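Sys-1 protein (Caenorhabditis elegans, PDB 3C2H) acts as a transcription coregulator in the Wnt signaling asymmetry pathway, binding the TCF factor POP-1 and activating or repressing target genes. Local coordinates at residues Thr32-Asp37 and Leu82-Arg87; Asp206-Asn211 and Gly268-Asp273. All coordinates share one frame; numbering follows the deposited sequence.

Both contacts join helices of one all-helical chain that, as in other beta-catenins, is probably an armadillo superhelix. Contact 1 (32-37 with 82-87) lies toward the N-terminal end, its centre about 42 Å from the centre of the chain. Contact 2 (206-211 with 268-273) is more central, about 15 Å from that point. They follow in series, with centres about 39 Å apart and nearest atoms about 21 Å apart, so neither touches the other. Each sets an isoleucine-leucine or isoleucine-isoleucine core beside a charged group, an arginine pair with an aspartate in contact 1 and a histidine-carboxylate bond in contact 2. Contact 1 joins helices 20-37 and 71-87, contact 2 helices 202-210 and 251-270.

Contact 1. Residues Thr32-Asp37 and Leu82-Arg87; sequences TWIRQD and LDILRR
In the helical stack of this probable armadillo superhelix, helices 20-37 and 71-87 meet through Ile34 and Ile84 on their buried side and through Arg35 and Arg87 on their outer side. The short segments run roughly the same way, at 33°, with axes 10.4 Å apart, a spacing that branched side chains can bridge. Ile34 sends its CD1 methyl across to lie 3.3 Å from CG2 of Ile84, the two side chains crossing at about a right angle. Isoleucine suits both places, for its two branches are apolar and fill space close to the backbone; Ile84 also packs on Ile54 and Ile58 of helix 47-62.

Arg35, on the exposed side, has a chain bent at chi2 and chi3, which brings its CD methylene 3.4 Å above the centre of the Arg87 guanidinium. The two guanidinium groups are stacked, with centres 4.4 Å apart and planes 24° from parallel. Two cations can lie this close probably because an anion stands beside them: Asp83, one turn before Arg87, forms a salt-bridge network with Arg86 and Arg87. The carboxylate sits at the edge of the Arg87 guanidinium, in its plane. Arg31 shares Asp83 OD2, while Arg86 NH2 meets Asp83 OD1 at 2.8 Å from the syn side, somewhat out of the carboxylate plane and nearly straight at 171°.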
loop_
_atom_site.group_PDB
_atom_site.type_symbol
_atom_site.label_atom_id
_atom_site.label_comp_id
_atom_site.label_asym_id
_atom_site.label_seq_id
_atom_site.Cartn_x
_atom_site.Cartn_y
_atom_site.Cartn_z
ATOM N N THR A 32 2.325 -23.933 40.082
ATOM C CA THR A 32 2.323 -25.379 39.830
ATOM C C THR A 32 0.914 -25.983 39.883
ATOM O O THR A 32 0.591 -26.894 39.112
ATOM C CB THR A 32 3.267 -26.125 40.797
ATOM O OG1 THR A 32 3.242 -25.481 42.078
ATOM C CG2 THR A 32 4.703 -26.132 40.252
ATOM N N TRP A 33 0.087 -25.455 40.788
ATOM C CA TRP A 33 -1.342 -25.775 40.843
ATOM C C TRP A 33 -2.021 -25.553 39.487
ATOM O O TRP A 33 -2.674 -26.456 38.974
ATOM C CB TRP A 33 -2.033 -24.955 41.941
ATOM C CG TRP A 33 -3.511 -25.231 42.111
ATOM C CD1 TRP A 33 -4.102 -26.446 42.325
ATOM C CD2 TRP A 33 -4.574 -24.265 42.108
ATOM N NE1 TRP A 33 -5.463 -26.299 42.443
ATOM C CE2 TRP A 33 -5.781 -24.972 42.318
ATOM C CE3 TRP A 33 -4.625 -22.870 41.949
ATOM C CZ2 TRP A 33 -7.027 -24.333 42.369
ATOM C CZ3 TRP A 33 -5.867 -22.233 42.004
ATOM C CH2 TRP A 33 -7.050 -22.969 42.211
ATOM N N ILE A 34 -1.844 -24.363 38.914
ATOM C CA ILE A 34 -2.360 -24.035 37.583
ATOM C C ILE A 34 -1.729 -24.924 36.524
ATOM O O ILE A 34 -2.433 -25.497 35.688
ATOM C CB ILE A 34 -2.094 -22.554 37.233
ATOM C CG1 ILE A 34 -2.968 -21.650 38.104
ATOM C CG2 ILE A 34 -2.331 -22.280 35.746
ATOM C CD1 ILE A 34 -2.401 -20.284 38.354
ATOM N N ARG A 35 -0.402 -25.036 36.585
ATOM C CA ARG A 35 0.398 -25.791 35.619
ATOM C C ARG A 35 -0.165 -27.188 35.358
ATOM O O ARG A 35 -0.241 -27.632 34.207
ATOM C CB ARG A 35 1.845 -25.904 36.113
ATOM C CG ARG A 35 2.612 -24.592 36.171
ATOM C CD ARG A 35 3.403 -24.325 34.900
ATOM N NE ARG A 35 4.614 -25.146 34.800
ATOM C CZ ARG A 35 4.775 -26.160 33.954
ATOM N NH1 ARG A 35 3.804 -26.502 33.112
ATOM N NH2 ARG A 35 5.916 -26.836 33.948
ATOM N N GLN A 36 -0.563 -27.858 36.440
ATOM C CA GLN A 36 -1.065 -29.233 36.402
ATOM C C GLN A 36 -2.581 -29.273 36.222
ATOM O O GLN A 36 -3.088 -29.831 35.241
ATOM C CB GLN A 36 -0.664 -29.965 37.695
ATOM C CG GLN A 36 -1.153 -31.421 37.813
ATOM C CD GLN A 36 -1.183 -31.934 39.257
ATOM O OE1 GLN A 36 -0.480 -31.422 40.136
ATOM N NE2 GLN A 36 -2.005 -32.953 39.502
ATOM N N ASP A 37 -3.282 -28.656 37.173
ATOM C CA ASP A 37 -4.742 -28.737 37.313
ATOM C C ASP A 37 -5.516 -28.190 36.110
ATOM O O ASP A 37 -6.578 -28.718 35.763
ATOM C CB ASP A 37 -5.179 -27.979 38.577
ATOM C CG ASP A 37 -6.040 -28.816 39.508
ATOM O OD1 ASP A 37 -6.463 -29.927 39.119
ATOM O OD2 ASP A 37 -6.286 -28.354 40.644
ATOM N N LEU A 82 4.156 -13.809 36.587
ATOM C CA LEU A 82 3.935 -13.400 35.206
ATOM C C LEU A 82 3.647 -14.611 34.355
ATOM O O LEU A 82 2.986 -14.507 33.324
ATOM C CB LEU A 82 5.126 -12.622 34.652
ATOM C CG LEU A 82 5.400 -11.291 35.353
ATOM C CD1 LEU A 82 6.770 -10.749 34.986
ATOM C CD2 LEU A 82 4.303 -10.262 35.078
ATOM N N ASP A 83 4.123 -15.769 34.795
ATOM C CA ASP A 83 3.874 -16.998 34.057
ATOM C C ASP A 83 2.432 -17.439 34.197
ATOM O O ASP A 83 1.858 -17.967 33.245
ATOM C CB ASP A 83 4.789 -18.123 34.508
ATOM C CG ASP A 83 4.742 -19.294 33.569
ATOM O OD1 ASP A 83 5.183 -19.137 32.402
ATOM O OD2 ASP A 83 4.248 -20.365 33.986
ATOM N N ILE A 84 1.867 -17.229 35.394
ATOM C CA ILE A 84 0.456 -17.477 35.660
ATOM C C ILE A 84 -0.350 -16.543 34.768
ATOM O O ILE A 84 -1.235 -16.980 34.017
ATOM C CB ILE A 84 0.105 -17.228 37.149
ATOM C CG1 ILE A 84 0.819 -18.247 38.056
ATOM C CG2 ILE A 84 -1.402 -17.311 37.374
ATOM C CD1 ILE A 84 1.008 -17.779 39.503
ATOM N N LEU A 85 -0.013 -15.259 34.834
ATOM C CA LEU A 85 -0.673 -14.243 34.020
ATOM C C LEU A 85 -0.659 -14.635 32.549
ATOM O O LEU A 85 -1.698 -14.661 31.901
ATOM C CB LEU A 85 -0.025 -12.867 34.229
ATOM C CG LEU A 85 -0.776 -11.689 33.601
ATOM C CD1 LEU A 85 -2.130 -11.468 34.280
ATOM C CD2 LEU A 85 0.063 -10.424 33.652
ATOM N N ARG A 86 0.519 -14.974 32.035
ATOM C CA ARG A 86 0.643 -15.391 30.640
ATOM C C ARG A 86 -0.321 -16.519 30.332
ATOM O O ARG A 86 -1.036 -16.466 29.343
ATOM C CB ARG A 86 2.079 -15.807 30.313
ATOM C CG ARG A 86 2.296 -16.214 28.860
ATOM C CD ARG A 86 3.718 -16.674 28.625
ATOM N NE ARG A 86 4.069 -17.821 29.463
ATOM C CZ ARG A 86 4.042 -19.091 29.067
ATOM N NH1 ARG A 86 3.682 -19.409 27.829
ATOM N NH2 ARG A 86 4.382 -20.052 29.917
ATOM N N ARG A 87 -0.346 -17.529 31.193
ATOM C CA ARG A 87 -1.230 -18.678 30.993
ATOM C C ARG A 87 -2.714 -18.274 31.030
ATOM O O ARG A 87 -3.524 -18.798 30.261
ATOM C CB ARG A 87 -0.889 -19.816 31.970
ATOM C CG ARG A 87 0.413 -20.545 31.608
ATOM C CD ARG A 87 0.833 -21.599 32.626
ATOM N NE ARG A 87 1.482 -22.726 31.950
ATOM C CZ ARG A 87 2.800 -22.902 31.832
ATOM N NH1 ARG A 87 3.655 -22.040 32.371
ATOM N NH2 ARG A 87 3.267 -23.962 31.179
#

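Contact 2. Residues Asp206-Asn211 and Gly268-Asp273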
loop_
_atom_site.group_PDB
_atom_site.type_symbol
_atom_site.label_atom_id
_atom_site.label_comp_id
_atom_site.label_asym_id
_atom_site.label_seq_id
_atom_site.Cartn_x
_atom_site.Cartn_y
_atom_site.Cartn_z
ATOM N N ASP A 206 0.552 10.853 14.404
ATOM C CA ASP A 206 1.182 12.167 14.282
ATOM C C ASP A 206 1.995 12.535 15.510
ATOM O O ASP A 206 2.874 13.386 15.432
ATOM C CB ASP A 206 0.147 13.260 14.019
ATOM C CG ASP A 206 -0.428 13.203 12.618
ATOM O OD1 ASP A 206 0.200 12.593 11.726
ATOM O OD2 ASP A 206 -1.517 13.783 12.408
ATOM N N TYR A 207 1.700 11.916 16.648
ATOM C CA TYR A 207 2.499 12.183 17.837
ATOM C C TYR A 207 3.835 11.466 17.752
ATOM O O TYR A 207 4.871 12.065 18.024
ATOM C CB TYR A 207 1.759 11.840 19.138
ATOM C CG TYR A 207 2.629 12.006 20.375
ATOM C CD1 TYR A 207 3.197 13.240 20.695
ATOM C CD2 TYR A 207 2.894 10.923 21.215
ATOM C CE1 TYR A 207 4.006 13.390 21.815
ATOM C CE2 TYR A 207 3.698 11.065 22.343
ATOM C CZ TYR A 207 4.248 12.301 22.634
ATOM O OH TYR A 207 5.044 12.446 23.751
ATOM N N PHE A 208 3.806 10.195 17.358
ATOM C CA PHE A 208 5.032 9.422 17.161
ATOM C C PHE A 208 5.965 10.025 16.119
ATOM O O PHE A 208 7.182 10.039 16.310
ATOM C CB PHE A 208 4.702 7.992 16.765
ATOM C CG PHE A 208 4.253 7.142 17.902
ATOM C CD1 PHE A 208 4.931 7.170 19.114
ATOM C CD2 PHE A 208 3.169 6.289 17.755
ATOM C CE1 PHE A 208 4.525 6.370 20.176
ATOM C CE2 PHE A 208 2.751 5.487 18.810
ATOM C CZ PHE A 208 3.429 5.527 20.025
ATOM N N ILE A 209 5.378 10.514 15.024
ATOM C CA ILE A 209 6.121 11.095 13.912
ATOM C C ILE A 209 6.645 12.476 14.279
ATOM O O ILE A 209 7.842 12.736 14.195
ATOM C CB ILE A 209 5.231 11.225 12.642
ATOM C CG1 ILE A 209 4.873 9.857 12.075
ATOM C CG2 ILE A 209 5.915 12.054 11.573
ATOM C CD1 ILE A 209 3.611 9.874 11.231
ATOM N N TRP A 210 5.732 13.348 14.696
ATOM C CA TRP A 210 5.998 14.780 14.767
ATOM C C TRP A 210 6.382 15.289 16.138
ATOM O O TRP A 210 7.075 16.293 16.241
ATOM C CB TRP A 210 4.799 15.563 14.250
ATOM C CG TRP A 210 4.529 15.299 12.821
ATOM C CD1 TRP A 210 3.460 14.628 12.293
ATOM C CD2 TRP A 210 5.350 15.676 11.722
ATOM N NE1 TRP A 210 3.560 14.577 10.925
ATOM C CE2 TRP A 210 4.715 15.211 10.547
ATOM C CE3 TRP A 210 6.563 16.369 11.611
ATOM C CZ2 TRP A 210 5.257 15.414 9.274
ATOM C CZ3 TRP A 210 7.099 16.570 10.350
ATOM C CH2 TRP A 210 6.447 16.093 9.197
ATOM N N ASN A 211 5.919 14.605 17.183
ATOM C CA ASN A 211 6.239 14.971 18.564
ATOM C C ASN A 211 5.788 16.402 18.893
ATOM O O ASN A 211 6.508 17.157 19.553
ATOM C CB ASN A 211 7.746 14.787 18.819
ATOM C CG ASN A 211 8.062 14.365 20.245
ATOM O OD1 ASN A 211 7.447 14.835 21.201
ATOM N ND2 ASN A 211 9.046 13.478 20.389
ATOM N N GLY A 268 4.889 1.890 6.997
ATOM C CA GLY A 268 3.703 1.867 6.157
ATOM C C GLY A 268 2.491 2.381 6.899
ATOM O O GLY A 268 1.774 3.232 6.398
ATOM N N LEU A 269 2.270 1.874 8.106
ATOM C CA LEU A 269 1.104 2.258 8.899
ATOM C C LEU A 269 1.182 3.663 9.468
ATOM O O LEU A 269 0.185 4.372 9.505
ATOM C CB LEU A 269 0.849 1.234 10.004
ATOM C CG LEU A 269 -0.238 0.226 9.611
ATOM C CD1 LEU A 269 0.120 -1.226 9.969
ATOM C CD2 LEU A 269 -1.605 0.670 10.223
ATOM N N LEU A 270 2.367 4.072 9.900
ATOM C CA LEU A 270 2.563 5.413 10.424
ATOM C C LEU A 270 2.374 6.517 9.385
ATOM O O LEU A 270 1.814 7.563 9.693
ATOM C CB LEU A 270 3.945 5.543 11.057
ATOM C CG LEU A 270 4.146 4.881 12.412
ATOM C CD1 LEU A 270 5.630 4.808 12.725
ATOM C CD2 LEU A 270 3.397 5.664 13.485
ATOM N N LEU A 271 2.851 6.298 8.163
ATOM C CA LEU A 271 2.849 7.365 7.163
ATOM C C LEU A 271 1.483 7.440 6.513
ATOM O O LEU A 271 1.277 6.932 5.410
ATOM C CB LEU A 271 3.937 7.132 6.119
ATOM C CG LEU A 271 5.372 6.977 6.613
ATOM C CD1 LEU A 271 6.258 6.470 5.471
ATOM C CD2 LEU A 271 5.913 8.268 7.234
ATOM N N HIS A 272 0.551 8.073 7.210
ATOM C CA HIS A 272 -0.858 7.951 6.858
ATOM C C HIS A 272 -1.333 9.010 5.870
ATOM O O HIS A 272 -2.324 8.803 5.192
ATOM C CB HIS A 272 -1.742 7.960 8.112
ATOM C CG HIS A 272 -1.588 9.195 8.941
ATOM N ND1 HIS A 272 -2.460 10.257 8.863
ATOM C CD2 HIS A 272 -0.643 9.546 9.844
ATOM C CE1 HIS A 272 -2.066 11.207 9.691
ATOM N NE2 HIS A 272 -0.964 10.801 10.298
ATOM N N ASP A 273 -0.630 10.132 5.788
ATOM C CA ASP A 273 -1.020 11.200 4.871
ATOM C C ASP A 273 0.178 11.864 4.197
ATOM O O ASP A 273 1.330 11.467 4.419
ATOM C CB ASP A 273 -1.877 12.243 5.594
ATOM C CG ASP A 273 -1.155 12.887 6.777
ATOM O OD1 ASP A 273 0.086 12.742 6.911
ATOM O OD2 ASP A 273 -1.843 13.551 7.583
HETATM O O HOH W 1 1.216 13.674 9.486
#
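Ile209 and Leu270 form the tightly packed part of this contact, where the C-terminal turn of helix 202-210 lies against the end of helix 251-270 in the probable armadillo stack. The CD1 methyl of Ile209 touches the backbone O of Leu270 at 3.3 Å and also comes 4.3 Å from CB of Leu270. Alongside, CB of Phe208 packs on CD2 of Leu270 at 4.2 Å. These three residues are buried, and their apolar bulk suits the place: helix 224-239 adds Leu224, Ile225 and Leu228 to the same core, while Phe194 meets the Phe208 ring edge-to-face.

The side nearer solvent is built from polar groups and a water. After helix 251-270 the chain makes an inverse gamma turn centred on Leu271, and His272 then sets its CG between its backbone N and carbonyl carbon (chi1 59°), which carries the ring across to Asp206. There His272 NE2 donates to Asp206 OD1 at 2.6 Å, with an N-H...O angle of 159°. The oxygen lies near the plane of the imidazole, at its edge, but the donor arrives from above the carboxylate plane, 43° out of it. A water also donates to Asp206 OD1, at 2.7 Å, accepts from Trp210 NE1 at 2.9 Å and donates to Asp273 OD1 at 3.0 Å. Asp273 suits the N-cap of helix 274-282, because the same OD1 accepts from the backbone N of Ala276.

One carboxylate oxygen of Asp206 thus takes two hydrogen bonds, and the water carries the link on to a second acidic residue. With two carboxylates close by, the protonated form of His272 would probably be stabilised, although the hydrogen bond to Asp206 needs only a proton on NE2.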